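Local atomic coordinates of cytochrome CH (Methylobacterium extorquens, PDB entry 1QN2), a protein that carries electrons as a small class I cytochrome c with one heme c, probably passing them on to a terminal oxidase during growth on methanol. Residues D90-I93 and A94-T98. Residues are numbered along the deposited sequence; the frame is centred on the assembly and turned at random.
Sequences DDII and AYLKT
Leu-96 N donates to Ile-92 O over 2.9 Å, and Ala-94 N reaches Asp-90 O over the same 2.9 Å. Tyr-95 N to Asp-91 O and Lys-97 N to Ile-93 O follow the same i to i+4 pattern, so four successive alpha-helical bonds join 90-93 to 94-98 within helix 86-98. Further along, Thr-98 folds back on the backbone: its OG1 donates to Tyr-95 O at 2.6 Å, in the carbonyl plane, while Thr-98 N makes a weak bond to the same oxygen, which thus has two donors. Side chains pack along the bonded backbone. Leu-96, with CG beside its own backbone N (chi1 -66°), sets that carbon 3.4 Å from Ile-92 O, and on the same side Ile-92 CG2 meets Leu-96 CG at 4.3 Å. One residue further on, the extended Lys-97 chain starts along the carbonyl of Ile-93, CG 3.4 Å from its O, and passes CE alongside Ile-93 CG2 at 4.2 Å. The Tyr-95 ring is carried away from 90-93, its CG standing anti to the backbone N (chi1 172°), and meets Phe-11 edge-to-face. Asp-91 OD1 accepts from the backbone N of Asp-3, and Ile-92 touches both heme c and Ala-10 of helix 4-10. This is the C-terminal helix of the cytochrome c fold, packed on the N-terminal helix. Its hydrophobic side, Ile-92, Ile-93 and Leu-96, is buried, with Ile-92 lining the heme pocket; Lys-97 borders it, laying aliphatic chain on Ile-93 and carrying NZ beyond. The carbonyl oxygens of Asp-90 to Ile-93 each accept an N-H from Ala-94 to Lys-97, so the main chain here brings no unmet acceptor to the buried side.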
loop_
_atom_site.group_PDB
_atom_site.type_symbol
_atom_site.label_atom_id
_atom_site.label_comp_id
_atom_site.label_asym_id
_atom_site.label_seq_id
_atom_site.Cartn_x
_atom_site.Cartn_y
_atom_site.Cartn_z
ATOM N N ASP A 90 3.604 10.749 -0.756
ATOM C CA ASP A 90 2.624 11.482 0.046
ATOM C C ASP A 90 1.319 11.640 -0.763
ATOM O O ASP A 90 0.243 11.457 -0.203
ATOM C CB ASP A 90 3.153 12.875 0.387
ATOM C CG ASP A 90 4.067 12.926 1.583
ATOM O OD1 ASP A 90 3.965 12.068 2.483
ATOM O OD2 ASP A 90 4.911 13.850 1.629
ATOM N N ASP A 91 1.468 11.965 -2.042
ATOM C CA ASP A 91 0.292 12.144 -2.916
ATOM C C ASP A 91 -0.514 10.857 -2.972
ATOM O O ASP A 91 -1.739 10.835 -2.856
ATOM C CB ASP A 91 0.743 12.556 -4.316
ATOM C CG ASP A 91 1.263 13.991 -4.327
ATOM O OD1 ASP A 91 0.982 14.709 -3.352
ATOM O OD2 ASP A 91 1.936 14.377 -5.298
ATOM N N ILE A 92 0.205 9.746 -3.144
ATOM C CA ILE A 92 -0.483 8.452 -3.192
ATOM C C ILE A 92 -1.232 8.205 -1.895
ATOM O O ILE A 92 -2.377 7.743 -1.881
ATOM C CB ILE A 92 0.524 7.317 -3.457
ATOM C CG1 ILE A 92 1.062 7.422 -4.881
ATOM C CG2 ILE A 92 -0.107 5.961 -3.202
ATOM C CD1 ILE A 92 2.050 6.413 -5.360
ATOM N N ILE A 93 -0.605 8.523 -0.761
ATOM C CA ILE A 93 -1.280 8.315 0.519
ATOM C C ILE A 93 -2.507 9.199 0.644
ATOM O O ILE A 93 -3.548 8.828 1.200
ATOM C CB ILE A 93 -0.331 8.527 1.706
ATOM C CG1 ILE A 93 0.785 7.458 1.679
ATOM C CG2 ILE A 93 -1.081 8.446 3.023
ATOM C CD1 ILE A 93 2.028 7.839 2.452
ATOM N N ALA A 94 -2.430 10.418 0.112
ATOM C CA ALA A 94 -3.639 11.291 0.210
ATOM C C ALA A 94 -4.764 10.634 -0.593
ATOM O O ALA A 94 -5.948 10.647 -0.261
ATOM C CB ALA A 94 -3.269 12.631 -0.446
ATOM N N TYR A 95 -4.364 10.019 -1.705
ATOM C CA TYR A 95 -5.349 9.357 -2.559
ATOM C C TYR A 95 -5.988 8.173 -1.868
ATOM O O TYR A 95 -7.210 8.003 -1.919
ATOM C CB TYR A 95 -4.716 8.964 -3.888
ATOM C CG TYR A 95 -5.608 8.108 -4.757
ATOM C CD1 TYR A 95 -6.854 8.590 -5.152
ATOM C CD2 TYR A 95 -5.228 6.836 -5.161
ATOM C CE1 TYR A 95 -7.684 7.815 -5.932
ATOM C CE2 TYR A 95 -6.046 6.060 -5.971
ATOM C CZ TYR A 95 -7.282 6.563 -6.340
ATOM O OH TYR A 95 -8.157 5.830 -7.110
ATOM N N LEU A 96 -5.179 7.343 -1.206
ATOM C CA LEU A 96 -5.654 6.170 -0.499
ATOM C C LEU A 96 -6.655 6.520 0.588
ATOM O O LEU A 96 -7.612 5.790 0.840
ATOM C CB LEU A 96 -4.473 5.403 0.119
ATOM C CG LEU A 96 -3.476 4.745 -0.831
ATOM C CD1 LEU A 96 -2.414 3.984 -0.010
ATOM C CD2 LEU A 96 -4.190 3.784 -1.763
ATOM N N LYS A 97 -6.426 7.655 1.247
ATOM C CA LYS A 97 -7.331 8.075 2.308
ATOM C C LYS A 97 -8.733 8.326 1.764
ATOM O O LYS A 97 -9.725 8.134 2.471
ATOM C CB LYS A 97 -6.795 9.327 3.006
ATOM C CG LYS A 97 -5.591 9.083 3.903
ATOM C CD LYS A 97 -5.254 10.324 4.702
ATOM C CE LYS A 97 -4.004 10.222 5.532
ATOM N NZ LYS A 97 -3.744 11.499 6.262
ATOM N N THR A 98 -8.827 8.743 0.502
ATOM C CA THR A 98 -10.130 9.009 -0.089
ATOM C C THR A 98 -10.916 7.729 -0.335
ATOM O O THR A 98 -12.133 7.801 -0.508
ATOM C CB THR A 98 -10.047 9.810 -1.387
ATOM O OG1 THR A 98 -9.607 8.978 -2.463
ATOM C CG2 THR A 98 -9.155 11.022 -1.256
#